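Local structure of ParM protein (Staphylococcus aureus, 3JS6) at residues L189-G194 with E275-N280; I219-R224 with A301-D306. The protein is an actin-like protein that forms filaments and probably drives plasmid DNA segregation by polymerising. One frame throughout, in Å; residues are numbered along the deposited sequence.

Contact 1 of 2, residues L189-G194 with E275-N280; sequences LDFGSG and EEVMSN
L189 and F191 of one strand meet V277 and M278 of a helix in a small, wholly apolar sheet-to-helix contact. It lies in the buried interior of the C-terminal actin-like half. The strand 185-191 is the middle strand of a five-stranded mixed sheet, and the helix 263-284 packs on one side of it. Strand and helix run nearly antiparallel, at 153°, with short-segment axes 11.9 Å apart.

L189 carries most of the strand's share. Its CG stands anti to the backbone N (chi1 168°), and the two methyls then part to different partners. CD1 meets CG1 of V277 at 3.8 Å. CD2 meets the terminal methyl CE of M278 at 3.9 Å. M278 is a selenomethionine, and its chain bends at chi2 and chi3, which brings CE back to the leucine; the two side chains cross at about a right angle. V277 is shared by both strand residues: its other methyl, CG2, comes obliquely to the F191 ring, 4.4 Å from CE2. No hydrogen bond joins the two segments.

L189 also touches I198 and I294 of the neighbouring strands, and M278 touches L308 and Y311 of helix 301-311. The mixed sheet, with strand order 3-2-1-4-5 and helices packed on it, is consistent with the RNase H-like fold of the C-terminal half of actin-family ATPases. The strand runs out into D190-G194 (DFGSG), a glycine-rich turn that probably corresponds to the second phosphate loop of their nucleotide site; the protein here is in its apo form.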
ATOM      1  N   LEU A 189      11.846   1.170  -8.225  1.00 23.66           N
ATOM      2  CA  LEU A 189      12.276  -0.230  -8.183  1.00 22.98           C
ATOM      3  C   LEU A 189      11.628  -0.863  -6.945  1.00 25.02           C
ATOM      4  O   LEU A 189      12.093  -0.689  -5.812  1.00 22.31           O
ATOM      5  CB  LEU A 189      13.823  -0.280  -8.102  1.00 18.82           C
ATOM      6  CG  LEU A 189      14.466  -1.632  -7.756  1.00 20.71           C
ATOM      7  CD1 LEU A 189      14.036  -2.669  -8.782  1.00 29.06           C
ATOM      8  CD2 LEU A 189      15.995  -1.507  -7.720  1.00 19.84           C
ATOM      9  N   ASP A 190      10.546  -1.604  -7.173  1.00 17.55           N
ATOM     10  CA  ASP A 190       9.752  -2.202  -6.100  1.00 20.38           C
ATOM     11  C   ASP A 190       9.983  -3.718  -5.879  1.00 27.81           C
ATOM     12  O   ASP A 190       9.520  -4.539  -6.667  1.00 27.59           O
ATOM     13  CB  ASP A 190       8.277  -1.911  -6.445  1.00 17.91           C
ATOM     14  CG  ASP A 190       7.307  -2.344  -5.375  1.00 32.58           C
ATOM     15  OD1 ASP A 190       6.143  -1.911  -5.480  1.00 40.19           O
ATOM     16  OD2 ASP A 190       7.669  -3.107  -4.449  1.00 40.10           O
ATOM     17  N   PHE A 191      10.692  -4.069  -4.808  1.00 21.80           N
ATOM     18  CA  PHE A 191      10.963  -5.471  -4.470  1.00 27.97           C
ATOM     19  C   PHE A 191       9.777  -6.035  -3.694  1.00 25.82           C
ATOM     20  O   PHE A 191       9.680  -5.866  -2.480  1.00 30.09           O
ATOM     21  CB  PHE A 191      12.238  -5.594  -3.623  1.00 24.98           C
ATOM     22  CG  PHE A 191      13.496  -5.298  -4.379  1.00 28.21           C
ATOM     23  CD1 PHE A 191      14.120  -4.057  -4.261  1.00 26.54           C
ATOM     24  CD2 PHE A 191      14.050  -6.255  -5.225  1.00 27.04           C
ATOM     25  CE1 PHE A 191      15.271  -3.772  -4.966  1.00 29.03           C
ATOM     26  CE2 PHE A 191      15.217  -5.986  -5.951  1.00 24.57           C
ATOM     27  CZ  PHE A 191      15.830  -4.746  -5.823  1.00 35.45           C
ATOM     28  N   GLY A 192       8.860  -6.681  -4.407  1.00 23.90           N
ATOM     29  CA  GLY A 192       7.686  -7.241  -3.761  1.00 25.90           C
ATOM     30  C   GLY A 192       7.909  -8.683  -3.341  1.00 28.35           C
ATOM     31  O   GLY A 192       8.979  -9.235  -3.573  1.00 26.26           O
ATOM     32  N   SER A 193       6.904  -9.286  -2.717  1.00 30.51           N
ATOM     33  CA  SER A 193       7.017 -10.669  -2.281  1.00 39.19           C
ATOM     34  C   SER A 193       7.114 -11.660  -3.453  1.00 37.56           C
ATOM     35  O   SER A 193       7.901 -12.602  -3.411  1.00 39.77           O
ATOM     36  CB  SER A 193       5.819 -11.023  -1.413  1.00 38.82           C
ATOM     37  OG  SER A 193       4.627 -10.694  -2.091  1.00 40.26           O
ATOM     38  N   GLY A 194       6.328 -11.433  -4.499  1.00 31.03           N
ATOM     39  CA  GLY A 194       6.342 -12.340  -5.630  1.00 36.56           C
ATOM     40  C   GLY A 194       6.893 -11.789  -6.928  1.00 37.12           C
ATOM     41  O   GLY A 194       7.176 -12.544  -7.859  1.00 29.58           O
ATOM     42  N   GLU A 275      22.516  -8.322 -10.030  1.00 42.16           N
ATOM     43  CA  GLU A 275      23.110  -8.264 -11.358  1.00 39.97           C
ATOM     44  C   GLU A 275      21.998  -8.376 -12.395  1.00 27.72           C
ATOM     45  O   GLU A 275      22.013  -7.714 -13.418  1.00 34.11           O
ATOM     46  CB  GLU A 275      24.127  -9.399 -11.536  1.00 45.53           C
ATOM     47  CG  GLU A 275      24.531  -9.662 -12.983  1.00 56.85           C
ATOM     48  CD  GLU A 275      25.450  -8.597 -13.559  1.00 65.02           C
ATOM     49  OE1 GLU A 275      25.016  -7.436 -13.715  1.00 63.07           O
ATOM     50  OE2 GLU A 275      26.615  -8.929 -13.860  1.00 70.89           O
ATOM     51  N   GLU A 276      21.020  -9.219 -12.122  1.00 34.92           N
ATOM     52  CA  GLU A 276      19.930  -9.375 -13.063  1.00 40.49           C
ATOM     53  C   GLU A 276      19.115  -8.089 -13.182  1.00 38.42           C
ATOM     54  O   GLU A 276      18.791  -7.644 -14.286  1.00 35.57           O
ATOM     55  CB  GLU A 276      19.006 -10.518 -12.634  1.00 37.16           C
ATOM     56  CG  GLU A 276      17.831 -10.694 -13.578  1.00 52.80           C
ATOM     57  CD  GLU A 276      17.011 -11.918 -13.255  1.00 57.84           C
ATOM     58  OE1 GLU A 276      17.617 -12.992 -13.073  1.00 65.43           O
ATOM     59  OE2 GLU A 276      15.769 -11.816 -13.193  1.00 57.09           O
ATOM     60  N   VAL A 277      18.793  -7.486 -12.045  1.00 31.91           N
ATOM     61  CA  VAL A 277      17.978  -6.275 -12.069  1.00 36.90           C
ATOM     62  C   VAL A 277      18.660  -5.126 -12.791  1.00 29.07           C
ATOM     63  O   VAL A 277      18.073  -4.496 -13.664  1.00 36.20           O
ATOM     64  CB  VAL A 277      17.590  -5.831 -10.637  1.00 36.79           C
ATOM     65  CG1 VAL A 277      16.692  -4.614 -10.707  1.00 40.34           C
ATOM     66  CG2 VAL A 277      16.872  -6.964  -9.920  1.00 34.92           C
HETATM   67  N   MSE A 278      19.907  -4.847 -12.446  1.00 35.85           N
HETATM   68  CA  MSE A 278      20.599  -3.748 -13.104  1.00 32.32           C
HETATM   69  C   MSE A 278      20.885  -4.037 -14.567  1.00 33.72           C
HETATM   70  O   MSE A 278      20.914  -3.119 -15.384  1.00 25.56           O
HETATM   71  CB  MSE A 278      21.878  -3.392 -12.351  1.00 28.21           C
HETATM   72  CG  MSE A 278      21.616  -2.596 -11.053  1.00 46.66           C
HETATM   73 SE   MSE A 278      19.817  -1.805 -10.920  1.00 57.37          SE
HETATM   74  CE  MSE A 278      19.082  -3.004  -9.606  1.00 63.56           C
ATOM     75  N   SER A 279      21.096  -5.307 -14.912  1.00 34.26           N
ATOM     76  CA  SER A 279      21.336  -5.641 -16.312  1.00 35.73           C
ATOM     77  C   SER A 279      20.067  -5.313 -17.099  1.00 32.00           C
ATOM     78  O   SER A 279      20.127  -4.749 -18.187  1.00 31.46           O
ATOM     79  CB  SER A 279      21.673  -7.124 -16.478  1.00 41.68           C
ATOM     80  OG  SER A 279      22.883  -7.433 -15.811  1.00 59.96           O
ATOM     81  N   ASN A 280      18.910  -5.665 -16.548  1.00 30.78           N
ATOM     82  CA  ASN A 280      17.658  -5.371 -17.247  1.00 35.16           C
ATOM     83  C   ASN A 280      17.454  -3.870 -17.386  1.00 35.72           C
ATOM     84  O   ASN A 280      16.961  -3.386 -18.409  1.00 37.73           O
ATOM     85  CB  ASN A 280      16.477  -6.005 -16.521  1.00 32.29           C
ATOM     86  CG  ASN A 280      16.448  -7.506 -16.690  1.00 35.97           C
ATOM     87  OD1 ASN A 280      17.162  -8.052 -17.521  1.00 40.94           O
ATOM     88  ND2 ASN A 280      15.613  -8.173 -15.924  1.00 27.94           N
TER

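Contact 2 of 2, residues I219-R224 with A301-D306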
ATOM      1  N   ILE A 219      10.024 -13.904  -1.680  1.00 46.51           N
ATOM      2  CA  ILE A 219       9.709 -15.300  -1.380  1.00 47.96           C
ATOM      3  C   ILE A 219      10.705 -16.178  -2.153  1.00 46.39           C
ATOM      4  O   ILE A 219      11.330 -17.072  -1.586  1.00 52.91           O
ATOM      5  CB  ILE A 219       8.248 -15.625  -1.789  1.00 47.05           C
ATOM      6  CG1 ILE A 219       7.289 -14.843  -0.886  1.00 42.44           C
ATOM      7  CG2 ILE A 219       7.987 -17.128  -1.712  1.00 49.67           C
ATOM      8  CD1 ILE A 219       5.832 -14.922  -1.283  1.00 49.61           C
ATOM      9  N   ASP A 220      10.871 -15.899  -3.442  1.00 42.08           N
ATOM     10  CA  ASP A 220      11.823 -16.643  -4.262  1.00 50.09           C
ATOM     11  C   ASP A 220      13.249 -16.487  -3.719  1.00 53.70           C
ATOM     12  O   ASP A 220      14.051 -17.433  -3.753  1.00 49.94           O
ATOM     13  CB  ASP A 220      11.798 -16.145  -5.704  1.00 49.64           C
ATOM     14  CG  ASP A 220      10.501 -16.453  -6.401  1.00 62.55           C
ATOM     15  OD1 ASP A 220      10.311 -17.623  -6.810  1.00 64.08           O
ATOM     16  OD2 ASP A 220       9.668 -15.524  -6.527  1.00 64.68           O
ATOM     17  N   PHE A 221      13.567 -15.287  -3.239  1.00 43.65           N
ATOM     18  CA  PHE A 221      14.895 -15.014  -2.695  1.00 45.85           C
ATOM     19  C   PHE A 221      15.194 -15.943  -1.516  1.00 48.05           C
ATOM     20  O   PHE A 221      16.137 -16.737  -1.555  1.00 48.73           O
ATOM     21  CB  PHE A 221      14.975 -13.553  -2.225  1.00 43.34           C
ATOM     22  CG  PHE A 221      16.353 -13.124  -1.772  1.00 37.27           C
ATOM     23  CD1 PHE A 221      17.431 -13.150  -2.655  1.00 37.12           C
ATOM     24  CD2 PHE A 221      16.557 -12.657  -0.476  1.00 40.98           C
ATOM     25  CE1 PHE A 221      18.691 -12.712  -2.257  1.00 41.59           C
ATOM     26  CE2 PHE A 221      17.816 -12.215  -0.061  1.00 36.94           C
ATOM     27  CZ  PHE A 221      18.886 -12.242  -0.954  1.00 32.10           C
ATOM     28  N   TYR A 222      14.376 -15.822  -0.477  1.00 47.08           N
ATOM     29  CA  TYR A 222      14.519 -16.599   0.739  1.00 56.36           C
ATOM     30  C   TYR A 222      14.428 -18.099   0.481  1.00 60.19           C
ATOM     31  O   TYR A 222      15.041 -18.896   1.196  1.00 63.66           O
ATOM     32  CB  TYR A 222      13.455 -16.182   1.769  1.00 49.53           C
ATOM     33  CG  TYR A 222      13.657 -14.801   2.366  1.00 57.45           C
ATOM     34  CD1 TYR A 222      12.925 -13.709   1.913  1.00 62.60           C
ATOM     35  CD2 TYR A 222      14.573 -14.591   3.401  1.00 63.15           C
ATOM     36  CE1 TYR A 222      13.095 -12.435   2.477  1.00 65.40           C
ATOM     37  CE2 TYR A 222      14.752 -13.324   3.971  1.00 65.20           C
ATOM     38  CZ  TYR A 222      14.007 -12.252   3.504  1.00 67.33           C
ATOM     39  OH  TYR A 222      14.163 -11.002   4.063  1.00 65.00           O
ATOM     40  N   LYS A 223      13.660 -18.480  -0.533  1.00 59.45           N
ATOM     41  CA  LYS A 223      13.512 -19.890  -0.878  1.00 60.61           C
ATOM     42  C   LYS A 223      14.786 -20.404  -1.519  1.00 58.07           C
ATOM     43  O   LYS A 223      15.273 -21.485  -1.187  1.00 55.87           O
ATOM     44  CB  LYS A 223      12.335 -20.083  -1.840  1.00 61.38           C
ATOM     45  CG  LYS A 223      11.075 -20.621  -1.173  1.00 62.55           C
ATOM     46  CD  LYS A 223      10.971 -22.146  -1.291  1.00 69.62           C
ATOM     47  CE  LYS A 223      12.168 -22.888  -0.675  1.00 70.87           C
ATOM     48  NZ  LYS A 223      12.301 -22.716   0.802  1.00 64.35           N
ATOM     49  N   ARG A 224      15.327 -19.618  -2.444  1.00 58.39           N
ATOM     50  CA  ARG A 224      16.547 -19.993  -3.137  1.00 57.71           C
ATOM     51  C   ARG A 224      17.698 -20.073  -2.128  1.00 63.91           C
ATOM     52  O   ARG A 224      18.646 -20.832  -2.315  1.00 66.11           O
ATOM     53  CB  ARG A 224      16.854 -18.969  -4.231  1.00 57.85           C
ATOM     54  CG  ARG A 224      17.901 -19.411  -5.241  1.00 63.69           C
ATOM     55  CD  ARG A 224      18.308 -18.254  -6.148  1.00 64.29           C
ATOM     56  NE  ARG A 224      17.204 -17.795  -6.985  1.00 71.61           N
ATOM     57  CZ  ARG A 224      16.878 -18.332  -8.159  1.00 74.06           C
ATOM     58  NH1 ARG A 224      17.580 -19.352  -8.643  1.00 69.14           N
ATOM     59  NH2 ARG A 224      15.848 -17.849  -8.848  1.00 71.92           N
ATOM     60  N   ALA A 301      13.080  -3.737  -0.094  1.00 26.55           N
ATOM     61  CA  ALA A 301      13.957  -2.580  -0.131  1.00 25.07           C
ATOM     62  C   ALA A 301      15.028  -2.601   0.953  1.00 23.50           C
ATOM     63  O   ALA A 301      16.193  -2.393   0.663  1.00 27.33           O
ATOM     64  CB  ALA A 301      13.154  -1.275  -0.033  1.00 16.03           C
ATOM     65  N   ASN A 302      14.622  -2.823   2.189  1.00 27.32           N
ATOM     66  CA  ASN A 302      15.576  -2.866   3.293  1.00 39.41           C
ATOM     67  C   ASN A 302      16.664  -3.915   3.122  1.00 40.07           C
ATOM     68  O   ASN A 302      17.803  -3.735   3.568  1.00 36.08           O
ATOM     69  CB  ASN A 302      14.859  -3.128   4.612  1.00 43.16           C
ATOM     70  CG  ASN A 302      14.329  -1.864   5.243  1.00 53.78           C
ATOM     71  OD1 ASN A 302      15.084  -0.924   5.494  1.00 56.64           O
ATOM     72  ND2 ASN A 302      13.027  -1.831   5.506  1.00 52.73           N
ATOM     73  N   ILE A 303      16.313  -5.009   2.468  1.00 33.20           N
ATOM     74  CA  ILE A 303      17.248  -6.101   2.280  1.00 35.78           C
ATOM     75  C   ILE A 303      18.309  -5.786   1.237  1.00 36.59           C
ATOM     76  O   ILE A 303      19.480  -6.089   1.440  1.00 35.95           O
ATOM     77  CB  ILE A 303      16.492  -7.388   1.859  1.00 38.54           C
ATOM     78  CG1 ILE A 303      15.327  -7.642   2.818  1.00 44.14           C
ATOM     79  CG2 ILE A 303      17.439  -8.576   1.848  1.00 43.31           C
ATOM     80  CD1 ILE A 303      14.331  -8.647   2.303  1.00 50.43           C
ATOM     81  N   HIS A 304      17.910  -5.148   0.134  1.00 32.31           N
ATOM     82  CA  HIS A 304      18.855  -4.875  -0.946  1.00 30.68           C
ATOM     83  C   HIS A 304      19.417  -3.470  -1.138  1.00 26.89           C
ATOM     84  O   HIS A 304      20.369  -3.307  -1.885  1.00 27.00           O
ATOM     85  CB  HIS A 304      18.240  -5.317  -2.277  1.00 25.47           C
ATOM     86  CG  HIS A 304      17.531  -6.632  -2.209  1.00 34.42           C
ATOM     87  ND1 HIS A 304      18.126  -7.772  -1.712  1.00 34.86           N
ATOM     88  CD2 HIS A 304      16.290  -6.998  -2.614  1.00 36.78           C
ATOM     89  CE1 HIS A 304      17.282  -8.783  -1.814  1.00 46.06           C
ATOM     90  NE2 HIS A 304      16.160  -8.341  -2.359  1.00 37.55           N
ATOM     91  N   PHE A 305      18.841  -2.465  -0.482  1.00 29.69           N
ATOM     92  CA  PHE A 305      19.303  -1.083  -0.659  1.00 32.88           C
ATOM     93  C   PHE A 305      20.819  -0.902  -0.463  1.00 31.35           C
ATOM     94  O   PHE A 305      21.489  -0.222  -1.251  1.00 27.15           O
ATOM     95  CB  PHE A 305      18.507  -0.143   0.267  1.00 22.82           C
ATOM     96  CG  PHE A 305      18.883   1.302   0.121  1.00 31.23           C
ATOM     97  CD1 PHE A 305      19.555   1.970   1.150  1.00 31.84           C
ATOM     98  CD2 PHE A 305      18.639   1.974  -1.070  1.00 20.78           C
ATOM     99  CE1 PHE A 305      19.990   3.283   0.997  1.00 29.12           C
ATOM    100  CE2 PHE A 305      19.069   3.294  -1.243  1.00 26.09           C
ATOM    101  CZ  PHE A 305      19.753   3.953  -0.204  1.00 26.96           C
ATOM    102  N   ASP A 306      21.370  -1.528   0.568  1.00 37.74           N
ATOM    103  CA  ASP A 306      22.803  -1.415   0.811  1.00 41.40           C
ATOM    104  C   ASP A 306      23.658  -1.862  -0.360  1.00 39.40           C
ATOM    105  O   ASP A 306      24.496  -1.108  -0.843  1.00 42.34           O
ATOM    106  CB  ASP A 306      23.198  -2.195   2.061  1.00 49.37           C
ATOM    107  CG  ASP A 306      22.582  -1.616   3.309  1.00 51.71           C
ATOM    108  OD1 ASP A 306      22.568  -0.366   3.425  1.00 53.26           O
ATOM    109  OD2 ASP A 306      22.121  -2.399   4.170  1.00 63.69           O
TER
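The imidazole of H304 points its edge at the face of F221, in a T-shaped pair. The ring planes stand at 90° and the centroids are 5.1 Å apart. CE1 is the atom of H304 that does the touching. It sits over one face of the phenyl ring, offset toward the rim, and lies 3.9 Å from F221 CE2. The phenyl ring gets there with CG anti to the backbone N (chi1 -174°), which sends it out toward helix 301-311.

I303 lies beside this pair. Its branches go to different rings. CG2 comes obliquely to the F221 ring, 4.1 Å from CE2. CD1 goes to the phenol of Y222, which approaches from the opposite direction, and lies 3.8 Å from Y222 CZ. The CB of I303 also lies over one face of its neighbour H304, so the imidazole has an aliphatic group on that face and the phenyl ring at its edge. No hydrogen bond crosses the contact.

The two helices run at 72° to each other, with short-segment axes 12.7 Å apart, so side chains rather than backbones bridge them. F221 has a second edge-to-face partner in F266 and packs on L273 of helix 263-284. Y222 rests on P240 and I243 of helix 240-244. On strand 293-297, V296 is touched by both A301 and F305.

How the contacts relate
Contacts 1 and 2 adjoin, with centres about 10 Å apart, on the same side of the chain's centre. Their segments alternate along the chain. F191 and H304 join them directly: F191 CD2 lies 3.5 Å from H304 CD2, and the two rings pair edge to face. F191 and F221 are thus both aromatic partners of H304. A second link is polar: S193 O is 3.0 Å from I219 N, a probable hydrogen bond. S193 lies in the probable second phosphate loop, so this bond would tie helix 218-228 of contact 2 directly to the nucleotide site. Helix 263-284 is common ground, since it supplies V277 and M278 to contact 1 and packs on F221 of contact 2.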